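Local coordinates for protein carboxypeptidase D (Drosophila melanogaster, PDB 3MN8) that removes C-terminal arginine and lysine residues from peptides and proteins as a zinc-dependent metallocarboxypeptidase, processing peptide hormones, neuropeptides and growth factors, at residues N167-P178 with R194-I205; I351-E362 with Y383-Y392. All coordinates share one frame; numbering follows the deposited sequence.

Interaction 1: N167-P178 with R194-I205; sequences NAANIDLNRDFP and RQPETAALVNWI. With GEM ((2-guanidinoethylmercapto)succinic acid), chain G.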
loop_
_atom_site.group_PDB
_atom_site.type_symbol
_atom_site.label_atom_id
_atom_site.label_comp_id
_atom_site.label_asym_id
_atom_site.label_seq_id
_atom_site.Cartn_x
_atom_site.Cartn_y
_atom_site.Cartn_z
ATOM N N ASN A 167 -10.769 12.408 12.244
ATOM C CA ASN A 167 -11.338 11.434 13.175
ATOM C C ASN A 167 -12.362 12.087 14.088
ATOM O O ASN A 167 -12.921 13.141 13.760
ATOM C CB ASN A 167 -10.261 10.657 13.958
ATOM C CG ASN A 167 -9.513 11.514 14.972
ATOM O OD1 ASN A 167 -9.810 12.697 15.162
ATOM N ND2 ASN A 167 -8.532 10.907 15.634
ATOM N N ALA A 168 -12.624 11.459 15.226
ATOM C CA ALA A 168 -13.663 11.957 16.121
ATOM C C ALA A 168 -13.223 13.229 16.837
ATOM O O ALA A 168 -14.062 13.988 17.318
ATOM C CB ALA A 168 -14.072 10.884 17.128
ATOM N N ALA A 169 -11.911 13.457 16.912
ATOM C CA ALA A 169 -11.378 14.685 17.512
ATOM C C ALA A 169 -11.179 15.760 16.436
ATOM O O ALA A 169 -10.647 16.845 16.709
ATOM C CB ALA A 169 -10.073 14.401 18.249
ATOM N N ASN A 170 -11.614 15.445 15.215
ATOM C CA ASN A 170 -11.531 16.364 14.088
ATOM C C ASN A 170 -10.115 16.715 13.667
ATOM O O ASN A 170 -9.881 17.805 13.138
ATOM C CB ASN A 170 -12.306 17.649 14.372
ATOM C CG ASN A 170 -13.715 17.598 13.857
ATOM O OD1 ASN A 170 -14.670 17.710 14.625
ATOM N ND2 ASN A 170 -13.860 17.421 12.550
ATOM N N ILE A 171 -9.165 15.811 13.888
ATOM C CA ILE A 171 -7.845 16.026 13.295
ATOM C C ILE A 171 -7.652 15.160 12.062
ATOM O O ILE A 171 -8.189 14.053 11.974
ATOM C CB ILE A 171 -6.647 15.882 14.289
ATOM C CG1 ILE A 171 -6.178 14.432 14.395
ATOM C CG2 ILE A 171 -6.977 16.507 15.651
ATOM C CD1 ILE A 171 -5.061 14.071 13.423
ATOM N N ASP A 172 -6.888 15.700 11.110
ATOM C CA ASP A 172 -6.663 15.072 9.812
ATOM C C ASP A 172 -5.555 14.021 9.911
ATOM O O ASP A 172 -4.368 14.353 9.999
ATOM C CB ASP A 172 -6.334 16.140 8.753
ATOM C CG ASP A 172 -6.238 15.572 7.334
ATOM O OD1 ASP A 172 -5.866 14.375 7.174
ATOM O OD2 ASP A 172 -6.531 16.339 6.380
ATOM N N LEU A 173 -5.955 12.752 9.902
ATOM C CA LEU A 173 -5.010 11.666 10.090
ATOM C C LEU A 173 -3.890 11.703 9.050
ATOM O O LEU A 173 -2.795 11.195 9.293
ATOM C CB LEU A 173 -5.742 10.324 10.087
ATOM C CG LEU A 173 -6.717 10.125 11.253
ATOM C CD1 LEU A 173 -7.517 8.837 11.089
ATOM C CD2 LEU A 173 -5.977 10.156 12.595
ATOM N N ASN A 174 -4.148 12.322 7.901
ATOM C CA ASN A 174 -3.121 12.414 6.879
ATOM C C ASN A 174 -2.254 13.620 7.130
ATOM O O ASN A 174 -1.543 14.074 6.233
ATOM C CB ASN A 174 -3.713 12.482 5.477
ATOM C CG ASN A 174 -2.791 11.891 4.420
ATOM O OD1 ASN A 174 -1.866 11.126 4.728
ATOM N ND2 ASN A 174 -3.054 12.228 3.162
ATOM N N ARG A 175 -2.335 14.159 8.344
ATOM C CA ARG A 175 -1.335 15.119 8.821
ATOM C C ARG A 175 -0.701 14.663 10.130
ATOM O O ARG A 175 0.140 15.353 10.694
ATOM C CB ARG A 175 -1.924 16.509 9.022
ATOM C CG ARG A 175 -2.636 17.037 7.817
ATOM C CD ARG A 175 -1.787 16.972 6.552
ATOM N NE ARG A 175 -2.450 17.730 5.509
ATOM C CZ ARG A 175 -3.110 17.244 4.463
ATOM N NH1 ARG A 175 -3.678 18.097 3.630
ATOM N NH2 ARG A 175 -3.189 15.947 4.224
ATOM N N ASP A 176 -1.096 13.487 10.604
ATOM C CA ASP A 176 -0.789 13.097 11.977
ATOM C C ASP A 176 0.386 12.128 12.128
ATOM O O ASP A 176 0.765 11.780 13.246
ATOM C CB ASP A 176 -2.038 12.517 12.637
ATOM C CG ASP A 176 -1.949 12.520 14.141
ATOM O OD1 ASP A 176 -1.376 13.480 14.688
ATOM O OD2 ASP A 176 -2.458 11.569 14.771
ATOM N N PHE A 177 0.958 11.693 11.008
ATOM C CA PHE A 177 2.073 10.747 11.037
ATOM C C PHE A 177 3.377 11.514 11.201
ATOM O O PHE A 177 3.451 12.684 10.850
ATOM C CB PHE A 177 2.089 9.882 9.764
ATOM C CG PHE A 177 1.004 8.815 9.734
ATOM C CD1 PHE A 177 -0.324 9.147 9.436
ATOM C CD2 PHE A 177 1.306 7.491 10.009
ATOM C CE1 PHE A 177 -1.320 8.177 9.414
ATOM C CE2 PHE A 177 0.315 6.519 9.991
ATOM C CZ PHE A 177 -0.998 6.861 9.692
ATOM N N PRO A 178 4.401 10.862 11.769
ATOM C CA PRO A 178 5.732 11.459 11.879
ATOM C C PRO A 178 6.267 11.913 10.507
ATOM O O PRO A 178 6.127 11.215 9.491
ATOM C CB PRO A 178 6.581 10.311 12.433
ATOM C CG PRO A 178 5.609 9.407 13.138
ATOM C CD PRO A 178 4.334 9.516 12.371
ATOM N N ARG A 194 -0.186 10.407 19.199
ATOM C CA ARG A 194 -0.960 10.940 18.090
ATOM C C ARG A 194 -2.390 10.466 18.269
ATOM O O ARG A 194 -2.808 10.114 19.378
ATOM C CB ARG A 194 -0.437 10.385 16.773
ATOM C CG ARG A 194 1.019 10.090 16.787
ATOM C CD ARG A 194 1.747 11.041 15.876
ATOM N NE ARG A 194 3.181 10.770 15.827
ATOM C CZ ARG A 194 4.064 11.628 15.334
ATOM N NH1 ARG A 194 3.644 12.790 14.852
ATOM N NH2 ARG A 194 5.358 11.331 15.326
ATOM N N GLN A 195 -3.134 10.432 17.168
ATOM C CA GLN A 195 -4.451 9.826 17.181
ATOM C C GLN A 195 -4.316 8.305 17.236
ATOM O O GLN A 195 -3.423 7.717 16.619
ATOM C CB GLN A 195 -5.274 10.256 15.971
ATOM C CG GLN A 195 -5.436 11.760 15.848
ATOM C CD GLN A 195 -6.082 12.405 17.068
ATOM O OE1 GLN A 195 -7.173 12.022 17.488
ATOM N NE2 GLN A 195 -5.418 13.412 17.624
ATOM N N PRO A 196 -5.216 7.666 17.996
ATOM C CA PRO A 196 -5.257 6.218 18.195
ATOM C C PRO A 196 -5.010 5.551 16.860
ATOM O O PRO A 196 -4.219 4.627 16.740
ATOM C CB PRO A 196 -6.712 5.969 18.602
ATOM C CG PRO A 196 -7.151 7.217 19.224
ATOM C CD PRO A 196 -6.410 8.332 18.540
ATOM N N GLU A 197 -5.702 6.053 15.849
ATOM C CA GLU A 197 -5.735 5.406 14.554
ATOM C C GLU A 197 -4.364 5.480 13.921
ATOM O O GLU A 197 -3.888 4.516 13.339
ATOM C CB GLU A 197 -6.792 6.073 13.661
ATOM C CG GLU A 197 -8.244 5.915 14.148
ATOM C CD GLU A 197 -8.673 7.012 15.117
ATOM O OE1 GLU A 197 -9.841 6.962 15.590
ATOM O OE2 GLU A 197 -7.847 7.920 15.388
ATOM N N THR A 198 -3.734 6.638 14.054
ATOM C CA THR A 198 -2.397 6.849 13.533
ATOM C C THR A 198 -1.445 5.889 14.237
ATOM O O THR A 198 -0.764 5.085 13.598
ATOM C CB THR A 198 -1.933 8.290 13.798
ATOM O OG1 THR A 198 -2.985 9.222 13.483
ATOM C CG2 THR A 198 -0.674 8.602 12.997
ATOM N N ALA A 199 -1.405 5.978 15.565
ATOM C CA ALA A 199 -0.534 5.131 16.378
ATOM C C ALA A 199 -0.647 3.662 15.982
ATOM O O ALA A 199 0.356 2.980 15.820
ATOM C CB ALA A 199 -0.856 5.304 17.873
ATOM N N ALA A 200 -1.875 3.179 15.838
ATOM C CA ALA A 200 -2.114 1.797 15.462
ATOM C C ALA A 200 -1.389 1.462 14.167
ATOM O O ALA A 200 -0.689 0.452 14.065
ATOM C CB ALA A 200 -3.614 1.547 15.301
ATOM N N LEU A 201 -1.553 2.319 13.174
ATOM C CA LEU A 201 -0.986 2.054 11.866
ATOM C C LEU A 201 0.518 2.214 11.859
ATOM O O LEU A 201 1.236 1.459 11.201
ATOM C CB LEU A 201 -1.637 2.947 10.806
ATOM C CG LEU A 201 -2.781 2.152 10.187
ATOM C CD1 LEU A 201 -4.075 2.378 10.955
ATOM C CD2 LEU A 201 -2.927 2.456 8.711
ATOM N N VAL A 202 0.999 3.211 12.586
ATOM C CA VAL A 202 2.432 3.372 12.728
ATOM C C VAL A 202 3.020 2.049 13.198
ATOM O O VAL A 202 3.930 1.510 12.574
ATOM C CB VAL A 202 2.772 4.472 13.731
ATOM C CG1 VAL A 202 4.241 4.376 14.140
ATOM C CG2 VAL A 202 2.438 5.845 13.132
ATOM N N ASN A 203 2.463 1.526 14.288
ATOM C CA ASN A 203 2.935 0.297 14.907
ATOM C C ASN A 203 2.938 -0.837 13.923
ATOM O O ASN A 203 3.855 -1.657 13.884
ATOM C CB ASN A 203 2.014 -0.093 16.061
ATOM C CG ASN A 203 2.437 0.515 17.370
ATOM O OD1 ASN A 203 3.228 1.467 17.415
ATOM N ND2 ASN A 203 1.913 -0.037 18.460
ATOM N N TRP A 204 1.874 -0.882 13.140
ATOM C CA TRP A 204 1.681 -1.949 12.186
ATOM C C TRP A 204 2.714 -1.854 11.085
ATOM O O TRP A 204 3.434 -2.815 10.795
ATOM C CB TRP A 204 0.270 -1.867 11.614
ATOM C CG TRP A 204 -0.128 -3.061 10.840
ATOM C CD1 TRP A 204 0.008 -4.367 11.217
ATOM C CD2 TRP A 204 -0.749 -3.078 9.542
ATOM N NE1 TRP A 204 -0.476 -5.198 10.226
ATOM C CE2 TRP A 204 -0.948 -4.430 9.189
ATOM C CE3 TRP A 204 -1.146 -2.083 8.643
ATOM C CZ2 TRP A 204 -1.527 -4.808 7.977
ATOM C CZ3 TRP A 204 -1.717 -2.462 7.444
ATOM C CH2 TRP A 204 -1.903 -3.809 7.122
ATOM N N ILE A 205 2.807 -0.674 10.495
ATOM C CA ILE A 205 3.685 -0.453 9.344
ATOM C C ILE A 205 5.138 -0.868 9.626
ATOM O O ILE A 205 5.809 -1.430 8.751
ATOM C CB ILE A 205 3.593 1.026 8.836
ATOM C CG1 ILE A 205 2.174 1.340 8.352
ATOM C CG2 ILE A 205 4.574 1.288 7.714
ATOM C CD1 ILE A 205 1.880 2.820 8.215
HETATM C C8 GEM G . -4.560 14.723 -0.047
HETATM S S7 GEM G . -3.536 13.278 -0.058
HETATM C C6 GEM G . -3.143 13.172 -1.781
HETATM C C5 GEM G . -2.545 14.455 -2.355
HETATM N N3 GEM G . -1.217 14.612 -1.785
HETATM C C1 GEM G . -0.425 15.675 -1.884
HETATM N N4 GEM G . 0.770 15.677 -1.308
HETATM N N2 GEM G . -0.830 16.746 -2.559
HETATM C C9 GEM G . -4.782 15.101 1.393
HETATM O O14 GEM G . -4.339 14.337 2.279
HETATM O O15 GEM G . -5.388 16.162 1.656
HETATM C C10 GEM G . -5.885 14.535 -0.804
HETATM C C11 GEM G . -6.898 13.575 -0.193
HETATM O O12 GEM G . -7.403 12.710 -0.950
HETATM O O13 GEM G . -7.226 13.694 1.016
HETATM O O HOH W 1 -2.723 14.274 16.657
#
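The backbone N of Gln195, at the N-cap position of helix 196-205, donates to Asp176 OD2 over 2.7 Å, and so ties the start of the helix to the irregular segment 167-178. The bond is nearly straight and uses the syn lone pair of the carboxylate. Thr198 OG1 donates to the same Asp176 OD2 from the anti side, also at 2.7 Å. Two donors thus grip one oxygen. The other oxygen, Asp176 OD1, takes a water that also accepts from Gln195 NE2.

Asn167 is buried and works as a fork. Its ND2 gives one hydrogen to Gln195 OE1 at 2.6 Å and the other to Glu197 OE2 at 3.1 Å, on its syn side but tilted 32° from the carboxylate plane. Both acceptors lie in its amide plane, and the amide of Gln195 is turned 72° against it. Asn167 OD1 accepts from Ala169 N in an Asx turn. A leucine in place of Asn167 would probably leave Gln195 OE1 and the Glu197 carboxylate without this shared donor and let the Gln195 amide turn.

Thr198 CG2, anti to the backbone N, sits over the centre of the Phe177 ring, 3.4 Å from the centroid, in a CH-pi contact. Leu201 CB meets the ring edge. Val202 CG2 reaches Phe177 CD2 at 3.7 Å. The guanidinium of Arg194 lays one face over Pro178.

The far side of segment 167-178 belongs to the active site. Asn174 ND2 and Arg175 NH2 both donate to carboxylate atom O14 of the inhibitor GEM, and Asp172 OD1 bonds zinc ligand His101. This is consistent with the site for the substrate's C-terminal carboxylate in M14 enzymes. Helix 196-205 backs this site in the first carboxypeptidase-like domain, the active 1B form.

Interaction 2: I351-E362 with Y383-Y392; sequences IADANVYVAGLE and YSVHASAFGY
Ile351 CD1 lies over one face of the Tyr392 ring, 3.7 Å from its centroid, because Ile351 CG1 stands beside the backbone N (chi1 -47°) and the chain then runs extended. Tyr392 CG also lies beside its own N (chi1 -69°), and the two side chains meet from opposite directions. Tyr392 OH makes a weak bond to Asp345.

Strands 355-358 and 383-388 run antiparallel, their axes 4.5 Å apart. Asn355 with Ser388 and Tyr357 with His386 are hydrogen-bonded pairs, each joined by both its N-H groups. Tyr357 N to His386 O is 2.6 Å. Ala359 N to Ser384 O, at 3.2 Å, extends the pairing to the turn at Val358-Leu361.

Val356, Val358, Val385 and Ala387 share the buried face. Val356 CG1 touches Val385 CG1 at 3.6 Å. Val358 CG1 meets Tyr383 CD2 at 3.5 Å. Val385 and Ala387 also reach strand 410-415, and Val356 reaches strand 339-344, so this face packs against the second sheet.

The other face carries Asn355, Tyr357, His386 and Ser388. Here the Tyr357 and His386 side chains lie side by side, though their close fit is doubtful in detail. Ser388 OG approaches the edge of the Tyr357 ring, 3.4 Å from CE1.

Two inner strands of a four-stranded antiparallel sheet are joined in this way. Apolar side chains on one face and mostly polar ones on the other suit a two-layer beta sandwich, the transthyretin-like domain that follows the catalytic domain in the N/E subfamily of M14 carboxypeptidases.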
loop_
_atom_site.group_PDB
_atom_site.type_symbol
_atom_site.label_atom_id
_atom_site.label_comp_id
_atom_site.label_asym_id
_atom_site.label_seq_id
_atom_site.Cartn_x
_atom_site.Cartn_y
_atom_site.Cartn_z
ATOM N N ILE A 351 21.168 -12.764 8.525
ATOM C CA ILE A 351 21.496 -11.533 9.230
ATOM C C ILE A 351 20.330 -10.546 9.156
ATOM O O ILE A 351 19.920 -10.112 8.071
ATOM C CB ILE A 351 22.753 -10.854 8.667
ATOM C CG1 ILE A 351 23.886 -11.868 8.489
ATOM C CG2 ILE A 351 23.184 -9.732 9.585
ATOM C CD1 ILE A 351 25.107 -11.301 7.771
ATOM N N ALA A 352 19.802 -10.187 10.317
ATOM C CA ALA A 352 18.658 -9.296 10.386
ATOM C C ALA A 352 19.154 -7.868 10.419
ATOM O O ALA A 352 20.259 -7.604 10.883
ATOM C CB ALA A 352 17.842 -9.602 11.609
ATOM N N ASP A 353 18.346 -6.949 9.908
ATOM C CA ASP A 353 18.735 -5.538 9.861
ATOM C C ASP A 353 19.996 -5.233 9.048
ATOM O O ASP A 353 20.617 -4.187 9.214
ATOM C CB ASP A 353 18.884 -4.981 11.273
ATOM C CG ASP A 353 17.702 -4.123 11.676
ATOM O OD1 ASP A 353 17.807 -2.887 11.556
ATOM O OD2 ASP A 353 16.665 -4.677 12.098
ATOM N N ALA A 354 20.378 -6.152 8.170
ATOM C CA ALA A 354 21.438 -5.865 7.220
ATOM C C ALA A 354 20.952 -4.805 6.239
ATOM O O ALA A 354 19.744 -4.589 6.093
ATOM C CB ALA A 354 21.852 -7.125 6.481
ATOM N N ASN A 355 21.894 -4.140 5.578
ATOM C CA ASN A 355 21.553 -3.178 4.540
ATOM C C ASN A 355 21.942 -3.664 3.154
ATOM O O ASN A 355 23.041 -4.185 2.945
ATOM C CB ASN A 355 22.186 -1.816 4.824
ATOM C CG ASN A 355 21.412 -1.019 5.856
ATOM O OD1 ASN A 355 21.955 -0.632 6.893
ATOM N ND2 ASN A 355 20.133 -0.771 5.580
ATOM N N VAL A 356 21.030 -3.498 2.210
ATOM C CA VAL A 356 21.269 -3.875 0.824
ATOM C C VAL A 356 21.200 -2.638 -0.074
ATOM O O VAL A 356 20.138 -2.015 -0.213
ATOM C CB VAL A 356 20.259 -4.950 0.348
ATOM C CG1 VAL A 356 20.376 -5.174 -1.156
ATOM C CG2 VAL A 356 20.464 -6.264 1.125
ATOM N N TYR A 357 22.339 -2.289 -0.674
ATOM C CA TYR A 357 22.458 -1.070 -1.455
ATOM C C TYR A 357 22.513 -1.321 -2.957
ATOM O O TYR A 357 23.136 -2.288 -3.407
ATOM C CB TYR A 357 23.716 -0.297 -1.059
ATOM C CG TYR A 357 23.711 0.394 0.294
ATOM C CD1 TYR A 357 24.245 -0.230 1.417
ATOM C CD2 TYR A 357 23.222 1.690 0.436
ATOM C CE1 TYR A 357 24.264 0.414 2.653
ATOM C CE2 TYR A 357 23.235 2.336 1.658
ATOM C CZ TYR A 357 23.753 1.699 2.762
ATOM O OH TYR A 357 23.762 2.352 3.976
ATOM N N VAL A 358 21.877 -0.422 -3.717
ATOM C CA VAL A 358 21.945 -0.407 -5.176
ATOM C C VAL A 358 22.617 0.871 -5.647
ATOM O O VAL A 358 22.179 1.970 -5.308
ATOM C CB VAL A 358 20.535 -0.506 -5.823
ATOM C CG1 VAL A 358 20.613 -0.397 -7.355
ATOM C CG2 VAL A 358 19.839 -1.808 -5.413
ATOM N N ALA A 359 23.684 0.725 -6.423
ATOM C CA ALA A 359 24.395 1.880 -6.958
ATOM C C ALA A 359 23.442 2.879 -7.605
ATOM O O ALA A 359 22.736 2.548 -8.558
ATOM C CB ALA A 359 25.455 1.437 -7.956
ATOM N N GLY A 360 23.437 4.103 -7.087
ATOM C CA GLY A 360 22.582 5.152 -7.610
ATOM C C GLY A 360 21.275 5.228 -6.850
ATOM O O GLY A 360 20.443 6.097 -7.093
ATOM N N LEU A 361 21.085 4.290 -5.934
ATOM C CA LEU A 361 19.917 4.287 -5.064
ATOM C C LEU A 361 20.357 4.013 -3.628
ATOM O O LEU A 361 19.601 3.453 -2.828
ATOM C CB LEU A 361 18.913 3.230 -5.517
ATOM C CG LEU A 361 18.341 3.396 -6.931
ATOM C CD1 LEU A 361 17.577 2.148 -7.340
ATOM C CD2 LEU A 361 17.458 4.631 -7.057
ATOM N N GLU A 362 21.588 4.411 -3.319
ATOM C CA GLU A 362 22.196 4.132 -2.026
ATOM C C GLU A 362 21.573 4.939 -0.889
ATOM O O GLU A 362 21.816 4.663 0.284
ATOM C CB GLU A 362 23.709 4.383 -2.086
ATOM C CG GLU A 362 24.537 3.141 -2.397
ATOM C CD GLU A 362 25.514 3.347 -3.541
ATOM O OE1 GLU A 362 25.251 4.216 -4.408
ATOM O OE2 GLU A 362 26.540 2.626 -3.575
ATOM N N TYR A 383 22.037 -3.442 -12.638
ATOM C CA TYR A 383 22.492 -2.811 -11.408
ATOM C C TYR A 383 23.643 -3.532 -10.697
ATOM O O TYR A 383 23.863 -4.722 -10.869
ATOM C CB TYR A 383 21.326 -2.687 -10.447
ATOM C CG TYR A 383 20.072 -2.105 -11.048
ATOM C CD1 TYR A 383 19.259 -2.863 -11.889
ATOM C CD2 TYR A 383 19.676 -0.803 -10.744
ATOM C CE1 TYR A 383 18.090 -2.331 -12.433
ATOM C CE2 TYR A 383 18.512 -0.261 -11.276
ATOM C CZ TYR A 383 17.720 -1.026 -12.120
ATOM O OH TYR A 383 16.564 -0.479 -12.640
ATOM N N SER A 384 24.379 -2.780 -9.890
ATOM C CA SER A 384 25.369 -3.354 -8.993
ATOM C C SER A 384 24.818 -3.300 -7.578
ATOM O O SER A 384 24.700 -2.231 -6.969
ATOM C CB SER A 384 26.693 -2.597 -9.085
ATOM O OG SER A 384 27.489 -3.122 -10.131
ATOM N N VAL A 385 24.450 -4.461 -7.065
ATOM C CA VAL A 385 23.870 -4.537 -5.735
ATOM C C VAL A 385 24.923 -5.021 -4.755
ATOM O O VAL A 385 25.735 -5.885 -5.096
ATOM C CB VAL A 385 22.685 -5.516 -5.716
ATOM C CG1 VAL A 385 21.869 -5.328 -4.466
ATOM C CG2 VAL A 385 21.828 -5.319 -6.952
ATOM N N HIS A 386 24.926 -4.455 -3.551
ATOM C CA HIS A 386 25.784 -4.956 -2.476
ATOM C C HIS A 386 25.136 -4.830 -1.113
ATOM O O HIS A 386 24.180 -4.067 -0.937
ATOM C CB HIS A 386 27.173 -4.290 -2.489
ATOM C CG HIS A 386 27.218 -2.910 -1.892
ATOM N ND1 HIS A 386 26.106 -2.240 -1.439
ATOM C CD2 HIS A 386 28.269 -2.073 -1.695
ATOM C CE1 HIS A 386 26.467 -1.053 -0.977
ATOM N NE2 HIS A 386 27.771 -0.929 -1.120
ATOM N N ALA A 387 25.668 -5.572 -0.146
ATOM C CA ALA A 387 25.066 -5.635 1.174
ATOM C C ALA A 387 26.087 -5.327 2.247
ATOM O O ALA A 387 27.275 -5.633 2.112
ATOM C CB ALA A 387 24.438 -7.011 1.410
ATOM N N SER A 388 25.619 -4.715 3.324
ATOM C CA SER A 388 26.494 -4.447 4.444
ATOM C C SER A 388 25.731 -4.576 5.758
ATOM O O SER A 388 24.492 -4.590 5.785
ATOM C CB SER A 388 27.102 -3.057 4.308
ATOM O OG SER A 388 26.085 -2.078 4.182
ATOM N N ALA A 389 26.488 -4.688 6.843
ATOM C CA ALA A 389 25.930 -4.826 8.179
ATOM C C ALA A 389 27.032 -4.601 9.212
ATOM O O ALA A 389 28.188 -4.974 9.000
ATOM C CB ALA A 389 25.292 -6.211 8.361
ATOM N N PHE A 390 26.666 -3.980 10.326
ATOM C CA PHE A 390 27.589 -3.762 11.431
ATOM C C PHE A 390 28.180 -5.094 11.898
ATOM O O PHE A 390 27.460 -6.077 12.068
ATOM C CB PHE A 390 26.853 -3.059 12.579
ATOM C CG PHE A 390 27.679 -2.871 13.820
ATOM C CD1 PHE A 390 27.437 -3.635 14.953
ATOM C CD2 PHE A 390 28.685 -1.925 13.863
ATOM C CE1 PHE A 390 28.195 -3.464 16.107
ATOM C CE2 PHE A 390 29.445 -1.751 15.014
ATOM C CZ PHE A 390 29.198 -2.523 16.136
ATOM N N GLY A 391 29.495 -5.131 12.087
ATOM C CA GLY A 391 30.144 -6.349 12.528
ATOM C C GLY A 391 30.394 -7.281 11.364
ATOM O O GLY A 391 30.841 -8.415 11.543
ATOM N N TYR A 392 30.105 -6.798 10.161
ATOM C CA TYR A 392 30.336 -7.577 8.951
ATOM C C TYR A 392 31.073 -6.780 7.897
ATOM O O TYR A 392 30.819 -5.593 7.719
ATOM C CB TYR A 392 29.020 -8.097 8.381
ATOM C CG TYR A 392 28.389 -9.156 9.238
ATOM C CD1 TYR A 392 28.632 -10.509 8.994
ATOM C CD2 TYR A 392 27.565 -8.815 10.302
ATOM C CE1 TYR A 392 28.063 -11.494 9.782
ATOM C CE2 TYR A 392 26.990 -9.793 11.096
ATOM C CZ TYR A 392 27.242 -11.131 10.833
ATOM O OH TYR A 392 26.668 -12.111 11.621
#

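Overall arrangement
The two contacts follow one another along the chain, neither nesting nor crossing. Interaction 1 comes first, in the catalytic domain of the first carboxypeptidase-like unit. It closes a loop of 15 residues, eight of them not modelled and the rest without helix or strand, and ties an active-site segment to the helix that follows. The chain then completes the eight-stranded central sheet and passes through helix 317-333 into the transthyretin-like domain. There interaction 2 closes a loop of 20 residues that includes strands 366-367 and 373-376. It joins two neighbouring strands of the four-stranded sheet. The centres of interaction 1 and interaction 2 lie about 32 Å apart, their nearest atoms about 12 Å.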